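Local atomic coordinates of NADPH Quinone Oxidoreductase (Streptococcus mutans, PDB entry 4F8Y), a protein that probably catalyses the NADPH-dependent reduction of quinones such as menadione, using bound flavin-adenine dinucleotide as its redox cofactor. Residues Leu58-Thr72 with Gly94-Tyr106. Sequence-based numbering, arbitrary orientation.
Sequences LAKVAEMEKYRDLVT and GFIDRVFVADFAY. With VK3 (menadione), chain F.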
loop_
_atom_site.group_PDB
_atom_site.type_symbol
_atom_site.label_atom_id
_atom_site.label_comp_id
_atom_site.label_asym_id
_atom_site.label_seq_id
_atom_site.Cartn_x
_atom_site.Cartn_y
_atom_site.Cartn_z
ATOM N N LEU A 58 -13.811 4.884 14.062
ATOM C CA LEU A 58 -13.635 4.180 12.792
ATOM C C LEU A 58 -14.190 2.760 12.853
ATOM O O LEU A 58 -14.804 2.290 11.902
ATOM C CB LEU A 58 -12.160 4.200 12.352
ATOM C CG LEU A 58 -11.600 5.572 11.935
ATOM C CD1 LEU A 58 -10.123 5.483 11.647
ATOM C CD2 LEU A 58 -12.342 6.130 10.728
ATOM N N ALA A 59 -14.005 2.101 13.992
ATOM C CA ALA A 59 -14.494 0.737 14.191
ATOM C C ALA A 59 -16.016 0.694 14.227
ATOM O O ALA A 59 -16.614 -0.365 14.406
ATOM C CB ALA A 59 -13.918 0.142 15.471
ATOM N N LYS A 60 -16.642 1.853 14.061
ATOM C CA LYS A 60 -18.091 1.914 13.975
ATOM C C LYS A 60 -18.576 2.600 12.682
ATOM O O LYS A 60 -19.742 2.985 12.576
ATOM C CB LYS A 60 -18.668 2.592 15.220
ATOM C CG LYS A 60 -18.291 1.900 16.534
ATOM C CD LYS A 60 -19.084 0.616 16.746
ATOM N N VAL A 61 -17.687 2.743 11.696
ATOM C CA VAL A 61 -18.078 3.330 10.412
ATOM C C VAL A 61 -19.021 2.373 9.677
ATOM O O VAL A 61 -18.765 1.169 9.606
ATOM C CB VAL A 61 -16.854 3.714 9.529
ATOM C CG1 VAL A 61 -17.285 3.957 8.100
ATOM C CG2 VAL A 61 -16.141 4.950 10.092
ATOM N N ALA A 62 -20.117 2.910 9.144
ATOM C CA ALA A 62 -21.191 2.088 8.569
ATOM C C ALA A 62 -20.819 1.268 7.325
ATOM O O ALA A 62 -21.062 0.062 7.274
ATOM C CB ALA A 62 -22.405 2.954 8.271
ATOM N N GLU A 63 -20.260 1.939 6.320
ATOM C CA GLU A 63 -19.944 1.323 5.030
ATOM C C GLU A 63 -19.015 0.113 5.172
ATOM O O GLU A 63 -19.042 -0.817 4.351
ATOM C CB GLU A 63 -19.319 2.365 4.100
ATOM C CG GLU A 63 -18.928 1.836 2.735
ATOM C CD GLU A 63 -18.142 2.846 1.929
ATOM O OE1 GLU A 63 -17.740 3.884 2.493
ATOM O OE2 GLU A 63 -17.926 2.606 0.728
ATOM N N MET A 64 -18.208 0.125 6.230
ATOM C CA MET A 64 -17.197 -0.908 6.439
ATOM C C MET A 64 -17.687 -2.055 7.306
ATOM O O MET A 64 -16.942 -3.008 7.553
ATOM C CB MET A 64 -15.927 -0.304 7.042
ATOM C CG MET A 64 -15.146 0.584 6.083
ATOM S SD MET A 64 -14.561 -0.298 4.618
ATOM C CE MET A 64 -15.751 0.240 3.386
ATOM N N GLU A 65 -18.936 -1.972 7.762
ATOM C CA GLU A 65 -19.455 -2.995 8.653
ATOM C C GLU A 65 -19.518 -4.366 7.986
ATOM O O GLU A 65 -19.230 -5.389 8.619
ATOM C CB GLU A 65 -20.824 -2.636 9.196
ATOM C CG GLU A 65 -21.360 -3.774 10.036
ATOM C CD GLU A 65 -22.638 -3.449 10.747
ATOM O OE1 GLU A 65 -23.288 -2.436 10.400
ATOM O OE2 GLU A 65 -22.989 -4.222 11.659
ATOM N N LYS A 66 -19.908 -4.380 6.713
ATOM C CA LYS A 66 -19.936 -5.603 5.925
ATOM C C LYS A 66 -18.576 -6.299 5.981
ATOM O O LYS A 66 -18.482 -7.532 6.114
ATOM C CB LYS A 66 -20.292 -5.285 4.465
ATOM C CG LYS A 66 -20.524 -6.527 3.621
ATOM C CD LYS A 66 -20.430 -6.269 2.133
ATOM C CE LYS A 66 -20.322 -7.603 1.397
ATOM N NZ LYS A 66 -20.475 -7.489 -0.082
ATOM N N TYR A 67 -17.524 -5.491 5.894
ATOM C CA TYR A 67 -16.163 -6.002 5.777
ATOM C C TYR A 67 -15.496 -6.319 7.121
ATOM O O TYR A 67 -14.624 -7.185 7.179
ATOM C CB TYR A 67 -15.323 -5.064 4.903
ATOM C CG TYR A 67 -16.003 -4.764 3.582
ATOM C CD1 TYR A 67 -16.062 -5.723 2.574
ATOM C CD2 TYR A 67 -16.606 -3.537 3.348
ATOM C CE1 TYR A 67 -16.687 -5.461 1.366
ATOM C CE2 TYR A 67 -17.239 -3.270 2.153
ATOM C CZ TYR A 67 -17.272 -4.235 1.166
ATOM O OH TYR A 67 -17.898 -3.970 -0.028
ATOM N N ARG A 68 -15.915 -5.653 8.197
ATOM C CA ARG A 68 -15.502 -6.062 9.537
ATOM C C ARG A 68 -16.094 -7.428 9.860
ATOM O O ARG A 68 -15.409 -8.315 10.366
ATOM C CB ARG A 68 -15.966 -5.062 10.592
ATOM C CG ARG A 68 -15.179 -3.760 10.618
ATOM C CD ARG A 68 -15.476 -2.945 11.875
ATOM N NE ARG A 68 -16.863 -2.496 11.934
ATOM C CZ ARG A 68 -17.324 -1.386 11.364
ATOM N NH1 ARG A 68 -16.511 -0.589 10.680
ATOM N NH2 ARG A 68 -18.605 -1.070 11.481
ATOM N N ASP A 69 -17.377 -7.591 9.563
ATOM C CA ASP A 69 -18.087 -8.825 9.893
ATOM C C ASP A 69 -17.533 -10.046 9.153
ATOM O O ASP A 69 -17.534 -11.153 9.698
ATOM C CB ASP A 69 -19.584 -8.667 9.624
ATOM C CG ASP A 69 -20.278 -7.809 10.669
ATOM O OD1 ASP A 69 -19.695 -7.603 11.754
ATOM O OD2 ASP A 69 -21.407 -7.343 10.403
ATOM N N LEU A 70 -17.070 -9.843 7.916
ATOM C CA LEU A 70 -16.403 -10.900 7.142
ATOM C C LEU A 70 -15.098 -11.344 7.827
ATOM O O LEU A 70 -14.832 -12.546 8.003
ATOM C CB LEU A 70 -16.116 -10.421 5.709
ATOM C CG LEU A 70 -17.239 -10.489 4.668
ATOM C CD1 LEU A 70 -16.829 -9.772 3.388
ATOM C CD2 LEU A 70 -17.622 -11.950 4.364
ATOM N N VAL A 71 -14.287 -10.368 8.229
ATOM C CA VAL A 71 -13.054 -10.670 8.955
ATOM C C VAL A 71 -13.321 -11.439 10.246
ATOM O O VAL A 71 -12.665 -12.431 10.518
ATOM C CB VAL A 71 -12.236 -9.402 9.258
ATOM C CG1 VAL A 71 -11.095 -9.727 10.216
ATOM C CG2 VAL A 71 -11.711 -8.805 7.964
ATOM N N THR A 72 -14.299 -10.989 11.024
ATOM C CA THR A 72 -14.626 -11.638 12.291
ATOM C C THR A 72 -15.095 -13.080 12.081
ATOM O O THR A 72 -14.767 -13.979 12.858
ATOM C CB THR A 72 -15.717 -10.856 13.061
ATOM O OG1 THR A 72 -15.250 -9.526 13.350
ATOM C CG2 THR A 72 -16.084 -11.584 14.362
ATOM N N GLY A 94 -6.070 0.083 1.081
ATOM C CA GLY A 94 -7.187 0.759 1.707
ATOM C C GLY A 94 -8.131 -0.188 2.425
ATOM O O GLY A 94 -8.802 0.212 3.382
ATOM N N PHE A 95 -8.189 -1.438 1.974
ATOM C CA PHE A 95 -8.955 -2.472 2.685
ATOM C C PHE A 95 -8.433 -2.634 4.124
ATOM O O PHE A 95 -9.204 -2.668 5.086
ATOM C CB PHE A 95 -8.911 -3.811 1.923
ATOM C CG PHE A 95 -9.540 -4.962 2.672
ATOM C CD1 PHE A 95 -10.923 -5.066 2.782
ATOM C CD2 PHE A 95 -8.744 -5.936 3.270
ATOM C CE1 PHE A 95 -11.505 -6.117 3.474
ATOM C CE2 PHE A 95 -9.314 -6.989 3.973
ATOM C CZ PHE A 95 -10.699 -7.081 4.074
ATOM N N ILE A 96 -7.114 -2.709 4.254
ATOM C CA ILE A 96 -6.446 -2.734 5.551
ATOM C C ILE A 96 -6.671 -1.449 6.342
ATOM O O ILE A 96 -7.096 -1.500 7.491
ATOM C CB ILE A 96 -4.919 -2.968 5.398
ATOM C CG1 ILE A 96 -4.645 -4.229 4.575
ATOM C CG2 ILE A 96 -4.256 -3.057 6.760
ATOM C CD1 ILE A 96 -5.338 -5.468 5.131
ATOM N N ASP A 97 -6.376 -0.303 5.725
ATOM C CA ASP A 97 -6.553 1.000 6.362
ATOM C C ASP A 97 -7.947 1.159 6.967
ATOM O O ASP A 97 -8.096 1.613 8.101
ATOM C CB ASP A 97 -6.356 2.147 5.364
ATOM C CG ASP A 97 -4.936 2.282 4.875
ATOM O OD1 ASP A 97 -4.019 1.661 5.454
ATOM O OD2 ASP A 97 -4.750 3.028 3.895
ATOM N N ARG A 98 -8.973 0.811 6.202
ATOM C CA ARG A 98 -10.338 1.111 6.622
ATOM C C ARG A 98 -10.976 0.043 7.506
ATOM O O ARG A 98 -11.783 0.364 8.378
ATOM C CB ARG A 98 -11.220 1.386 5.410
ATOM C CG ARG A 98 -10.772 2.564 4.593
ATOM C CD ARG A 98 -11.849 2.902 3.609
ATOM N NE ARG A 98 -13.074 3.314 4.290
ATOM C CZ ARG A 98 -14.195 3.636 3.658
ATOM N NH1 ARG A 98 -14.245 3.576 2.335
ATOM N NH2 ARG A 98 -15.266 4.007 4.346
ATOM N N VAL A 99 -10.602 -1.217 7.285
ATOM C CA VAL A 99 -11.188 -2.351 8.004
ATOM C C VAL A 99 -10.387 -2.788 9.254
ATOM O O VAL A 99 -10.959 -3.029 10.324
ATOM C CB VAL A 99 -11.380 -3.557 7.057
ATOM C CG1 VAL A 99 -11.955 -4.752 7.812
ATOM C CG2 VAL A 99 -12.262 -3.163 5.885
ATOM N N PHE A 100 -9.070 -2.899 9.117
ATOM C CA PHE A 100 -8.232 -3.300 10.240
ATOM C C PHE A 100 -7.930 -2.099 11.132
ATOM O O PHE A 100 -6.794 -1.635 11.201
ATOM C CB PHE A 100 -6.943 -3.964 9.735
ATOM C CG PHE A 100 -7.168 -5.325 9.125
ATOM C CD1 PHE A 100 -8.016 -5.482 8.027
ATOM C CD2 PHE A 100 -6.542 -6.451 9.650
ATOM C CE1 PHE A 100 -8.234 -6.727 7.470
ATOM C CE2 PHE A 100 -6.758 -7.710 9.093
ATOM C CZ PHE A 100 -7.605 -7.846 8.003
ATOM N N VAL A 101 -8.957 -1.603 11.820
ATOM C CA VAL A 101 -8.847 -0.352 12.569
ATOM C C VAL A 101 -8.697 -0.573 14.078
ATOM O O VAL A 101 -8.981 -1.650 14.587
ATOM C CB VAL A 101 -10.053 0.586 12.291
ATOM C CG1 VAL A 101 -10.048 1.066 10.843
ATOM C CG2 VAL A 101 -11.360 -0.119 12.613
ATOM N N ALA A 102 -8.232 0.447 14.789
ATOM C CA ALA A 102 -8.115 0.356 16.239
ATOM C C ALA A 102 -9.481 0.098 16.849
ATOM O O ALA A 102 -10.467 0.716 16.463
ATOM C CB ALA A 102 -7.504 1.624 16.809
ATOM N N ASP A 103 -9.520 -0.835 17.793
ATOM C CA ASP A 103 -10.752 -1.264 18.449
ATOM C C ASP A 103 -11.519 -2.305 17.648
ATOM O O ASP A 103 -12.618 -2.706 18.021
ATOM C CB ASP A 103 -11.625 -0.073 18.795
ATOM C CG ASP A 103 -11.028 0.748 19.889
ATOM O OD1 ASP A 103 -10.387 0.138 20.774
ATOM O OD2 ASP A 103 -11.184 1.986 19.862
ATOM N N PHE A 104 -10.933 -2.736 16.542
ATOM C CA PHE A 104 -11.439 -3.907 15.853
ATOM C C PHE A 104 -10.329 -4.935 15.647
ATOM O O PHE A 104 -10.385 -6.046 16.187
ATOM C CB PHE A 104 -12.089 -3.552 14.514
ATOM C CG PHE A 104 -12.550 -4.762 13.743
ATOM C CD1 PHE A 104 -13.691 -5.453 14.129
ATOM C CD2 PHE A 104 -11.818 -5.236 12.666
ATOM C CE1 PHE A 104 -14.105 -6.581 13.441
ATOM C CE2 PHE A 104 -12.232 -6.370 11.976
ATOM C CZ PHE A 104 -13.377 -7.036 12.365
ATOM N N ALA A 105 -9.318 -4.550 14.876
ATOM C CA ALA A 105 -8.245 -5.467 14.504
ATOM C C ALA A 105 -7.155 -5.526 15.564
ATOM O O ALA A 105 -6.485 -6.547 15.717
ATOM C CB ALA A 105 -7.659 -5.076 13.171
ATOM N N TYR A 106 -6.994 -4.430 16.297
ATOM C CA TYR A 106 -5.949 -4.311 17.300
ATOM C C TYR A 106 -6.335 -3.231 18.314
ATOM O O TYR A 106 -7.330 -2.531 18.148
ATOM C CB TYR A 106 -4.631 -3.926 16.630
ATOM C CG TYR A 106 -4.659 -2.511 16.087
ATOM C CD1 TYR A 106 -5.228 -2.232 14.847
ATOM C CD2 TYR A 106 -4.142 -1.452 16.827
ATOM C CE1 TYR A 106 -5.273 -0.943 14.357
ATOM C CE2 TYR A 106 -4.184 -0.155 16.345
ATOM C CZ TYR A 106 -4.750 0.096 15.110
ATOM O OH TYR A 106 -4.788 1.383 14.624
HETATM C C1K VK3 F . -1.428 0.519 13.637
HETATM O O1K VK3 F . -2.709 0.335 13.125
HETATM C C2K VK3 F . -0.375 -0.448 13.251
HETATM C C3K VK3 F . 0.888 -0.311 13.764
HETATM C C4K VK3 F . 1.184 0.753 14.659
HETATM O O4K VK3 F . 2.474 0.871 15.201
HETATM C C5K VK3 F . 0.167 1.692 15.034
HETATM C C6K VK3 F . 0.450 2.761 15.922
HETATM C C7K VK3 F . -0.524 3.657 16.265
HETATM C C8K VK3 F . -1.894 3.501 15.709
HETATM C C9K VK3 F . -2.171 2.470 14.855
HETATM C C10 VK3 F . -1.160 1.548 14.492
HETATM C C11 VK3 F . 1.948 -1.333 13.372
HETATM O O HOH W 1 -13.670 2.284 9.004
HETATM O O HOH W 2 -12.037 2.758 15.808
HETATM O O HOH W 3 -13.617 -1.074 10.010
#
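In this flavodoxin-like fold, helix 65-73 and the loop before it pack on helix 90-99 and the loop that leads to Tyr106 of the menadione pocket. Arg68 lies against the ring of Phe104. Arg68 CG stands over the middle of one ring face, 3.9 Å from the centroid of the Phe104 ring and 2° off its normal, a CH-pi contact. The Phe104 ring is placed there with CG anti to the backbone N (chi1 177°). Val71 CG1 approaches the same ring obliquely, and Thr72 OG1 lies at its edge. Beyond the ring, the Arg68 chain bends at chi3 and grips Val61 O end-on with two nitrogens, NH1 at 3.1 Å and NH2 at 2.9 Å. This ties the loop just before the Ala62-Glu65 turn to the helix. Water 3 joins Arg68 NH1 to Arg98 O, and water 1 joins Leu58 O to Arg98 O.

At the surface, Arg98 NH2 makes a salt bridge to Glu63 OE1 (3.1 Å), reaching it from above the carboxylate plane. Met64 CE sits over the centre of the guanidinium, 3.7 Å from Arg98 CZ. Arg98 NH1 is hydrogen-bonded to Asp44 O. Inside, Val99 fits against the helix: CG2 touches Tyr67 CB at 3.7 Å, and CG1 touches Val71 CG2. Val101 CG2 rests on Ala59 CA at 3.6 Å.

The axes of helix segments 65-72 and 94-99 are nearly perpendicular (93°), 10.4 Å apart. Phe95 and Tyr67 reach Leu36 of strand 32-37, while Phe100 packs on Trp85 of the second subunit.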